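Local coordinates for ribosomal protein S2-related protein (Deinococcus radiodurans, PDB 2JH3) that binds a [4Fe-4S] cluster, contains chelatase-like domains and probably acts as a sirohydrochlorin ferrochelatase, at residues A[345-350]-A[373-378]. Residues are numbered along the deposited sequence; the frame is centred on the assembly and turned at random.
Sequences IRTWRT and PAVIEE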
loop_
_atom_site.group_PDB
_atom_site.type_symbol
_atom_site.label_atom_id
_atom_site.label_comp_id
_atom_site.label_asym_id
_atom_site.label_seq_id
_atom_site.Cartn_x
_atom_site.Cartn_y
_atom_site.Cartn_z
ATOM N N ILE A 345 3.987 11.214 -3.464
ATOM C CA ILE A 345 2.634 11.597 -3.663
ATOM C C ILE A 345 1.912 11.565 -2.318
ATOM O O ILE A 345 1.662 10.496 -1.771
ATOM C CB ILE A 345 1.896 10.642 -4.689
ATOM C CG1 ILE A 345 2.633 10.522 -6.023
ATOM C CG2 ILE A 345 0.498 11.151 -4.896
ATOM C CD1 ILE A 345 2.913 11.807 -6.781
ATOM N N ARG A 346 1.585 12.756 -1.785
ATOM C CA ARG A 346 1.212 12.884 -0.374
ATOM C C ARG A 346 -0.230 12.502 -0.127
ATOM O O ARG A 346 -0.641 12.364 0.998
ATOM C CB ARG A 346 1.549 14.317 0.105
ATOM C CG ARG A 346 3.035 14.460 0.525
ATOM C CD ARG A 346 3.511 15.862 0.842
ATOM N NE ARG A 346 4.691 15.828 1.703
ATOM C CZ ARG A 346 4.701 15.632 3.007
ATOM N NH1 ARG A 346 5.865 15.593 3.634
ATOM N NH2 ARG A 346 3.578 15.635 3.732
ATOM N N THR A 347 -1.041 12.403 -1.175
ATOM C CA THR A 347 -2.407 11.865 -1.072
ATOM C C THR A 347 -2.518 10.304 -1.061
ATOM O O THR A 347 -3.605 9.786 -1.049
ATOM C CB THR A 347 -3.278 12.363 -2.177
ATOM O OG1 THR A 347 -2.652 12.222 -3.464
ATOM C CG2 THR A 347 -3.577 13.826 -1.943
ATOM N N TRP A 348 -1.391 9.616 -1.091
ATOM C CA TRP A 348 -1.397 8.182 -0.917
ATOM C C TRP A 348 -1.854 7.851 0.482
ATOM O O TRP A 348 -1.589 8.603 1.427
ATOM C CB TRP A 348 -0.035 7.538 -1.285
ATOM C CG TRP A 348 0.038 7.295 -2.728
ATOM C CD1 TRP A 348 -0.556 8.052 -3.713
ATOM C CD2 TRP A 348 0.777 6.293 -3.395
ATOM N NE1 TRP A 348 -0.279 7.526 -4.930
ATOM C CE2 TRP A 348 0.510 6.424 -4.762
ATOM C CE3 TRP A 348 1.530 5.193 -2.954
ATOM C CZ2 TRP A 348 1.082 5.569 -5.726
ATOM C CZ3 TRP A 348 2.056 4.330 -3.881
ATOM C CH2 TRP A 348 1.822 4.502 -5.253
ATOM N N ARG A 349 -2.645 6.783 0.595
ATOM C CA ARG A 349 -3.184 6.295 1.870
ATOM C C ARG A 349 -2.111 5.617 2.725
ATOM O O ARG A 349 -2.226 4.431 3.190
ATOM C CB ARG A 349 -4.367 5.386 1.588
ATOM C CG ARG A 349 -5.454 5.328 2.726
ATOM C CD ARG A 349 -6.261 4.016 2.704
ATOM N NE ARG A 349 -6.980 3.937 1.413
ATOM C CZ ARG A 349 -7.923 3.045 1.118
ATOM N NH1 ARG A 349 -8.248 2.139 2.000
ATOM N NH2 ARG A 349 -8.490 3.039 -0.065
ATOM N N THR A 350 -1.043 6.373 3.013
ATOM C CA THR A 350 0.156 5.858 3.671
ATOM C C THR A 350 0.697 6.840 4.687
ATOM O O THR A 350 1.820 6.690 5.106
ATOM C CB THR A 350 1.232 5.586 2.649
ATOM O OG1 THR A 350 1.526 6.815 2.005
ATOM C CG2 THR A 350 0.759 4.547 1.610
ATOM N N PRO A 373 -0.201 19.039 -0.569
ATOM C CA PRO A 373 -0.084 20.030 -1.659
ATOM C C PRO A 373 -1.203 19.995 -2.667
ATOM O O PRO A 373 -1.539 18.942 -3.155
ATOM C CB PRO A 373 1.207 19.630 -2.344
ATOM C CG PRO A 373 1.926 18.963 -1.364
ATOM C CD PRO A 373 1.038 18.266 -0.458
ATOM N N ALA A 374 -1.797 21.179 -2.897
ATOM C CA ALA A 374 -2.793 21.442 -3.913
ATOM C C ALA A 374 -4.167 20.888 -3.653
ATOM O O ALA A 374 -5.064 21.199 -4.387
ATOM C CB ALA A 374 -2.313 21.028 -5.355
ATOM N N VAL A 375 -4.334 20.129 -2.574
ATOM C CA VAL A 375 -5.581 19.498 -2.283
ATOM C C VAL A 375 -6.669 20.539 -1.963
ATOM O O VAL A 375 -7.794 20.403 -2.368
ATOM C CB VAL A 375 -5.380 18.426 -1.160
ATOM C CG1 VAL A 375 -6.670 17.948 -0.628
ATOM C CG2 VAL A 375 -4.577 17.237 -1.683
ATOM N N ILE A 376 -6.363 21.538 -1.148
ATOM C CA ILE A 376 -7.387 22.532 -0.784
ATOM C C ILE A 376 -7.948 23.319 -2.006
ATOM O O ILE A 376 -9.150 23.385 -2.217
ATOM C CB ILE A 376 -6.827 23.535 0.316
ATOM C CG1 ILE A 376 -6.696 22.870 1.706
ATOM C CG2 ILE A 376 -7.652 24.806 0.333
ATOM C CD1 ILE A 376 -7.636 21.993 2.071
ATOM N N GLU A 377 -7.037 23.794 -2.836
ATOM C CA GLU A 377 -7.323 24.592 -4.002
ATOM C C GLU A 377 -8.071 23.780 -5.081
ATOM O O GLU A 377 -8.988 24.270 -5.731
ATOM C CB GLU A 377 -5.967 25.058 -4.556
ATOM C CG GLU A 377 -5.171 26.046 -3.638
ATOM C CD GLU A 377 -4.104 25.408 -2.766
ATOM O OE1 GLU A 377 -4.139 24.203 -2.581
ATOM O OE2 GLU A 377 -3.269 26.143 -2.202
ATOM N N GLU A 378 -7.638 22.557 -5.318
ATOM C CA GLU A 378 -8.294 21.648 -6.289
ATOM C C GLU A 378 -9.632 21.219 -5.883
ATOM O O GLU A 378 -10.558 21.194 -6.690
ATOM C CB GLU A 378 -7.425 20.423 -6.539
ATOM C CG GLU A 378 -6.268 20.799 -7.322
ATOM C CD GLU A 378 -5.283 19.659 -7.546
ATOM O OE1 GLU A 378 -5.365 18.610 -6.857
ATOM O OE2 GLU A 378 -4.355 19.837 -8.397
#
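Arg-346 turns CG anti to its carbonyl carbon (chi1 -84°) and runs extended from CG to NE, which lays its aliphatic chain against the ring of Pro-373. The arginine chain runs roughly perpendicular to the proline side chain. Arg-346 CD meets Pro-373 CD at 3.7 Å, and Arg-346 CB lies 4.0 Å from the same ring carbon, Pro-373 CD. Thr-347 and Val-375 form the second touch. In each, CG2 is anti to the carbonyl carbon, and the two methyls meet at 3.6 Å, Thr-347 CG2 to Val-375 CG2. The two side chains point in opposite directions as they pass. The contact is small, apolar and buried.

Arg-346 NH1 hydrogen-bonds to the carbonyl oxygen of Arg-331, and NH2 to Thr-334 OG1 and the carbonyl oxygen of Leu-371. These hydrogen bonds hold the far end of the chain whose CB and CD rest on Pro-373 CD.

Arg-346 and Thr-347 are the middle residues of a type I turn, closed by Trp-348 N to Ile-345 O at 3.2 Å. Thr-347 also touches the cluster ligand Cys-425, and Trp-348 touches the iron-sulfur cluster itself. The contact is packing within the DR2241 stabilising domain, beside the cluster site. It joins the loop between helix 327-333 and strand 355-359 to the start of helix 375-383, with Ala-374 at the N-cap position. Leu-448 of strand 448-450 touches both Thr-347 and Val-375, while helix 275-290 packs on Ile-376.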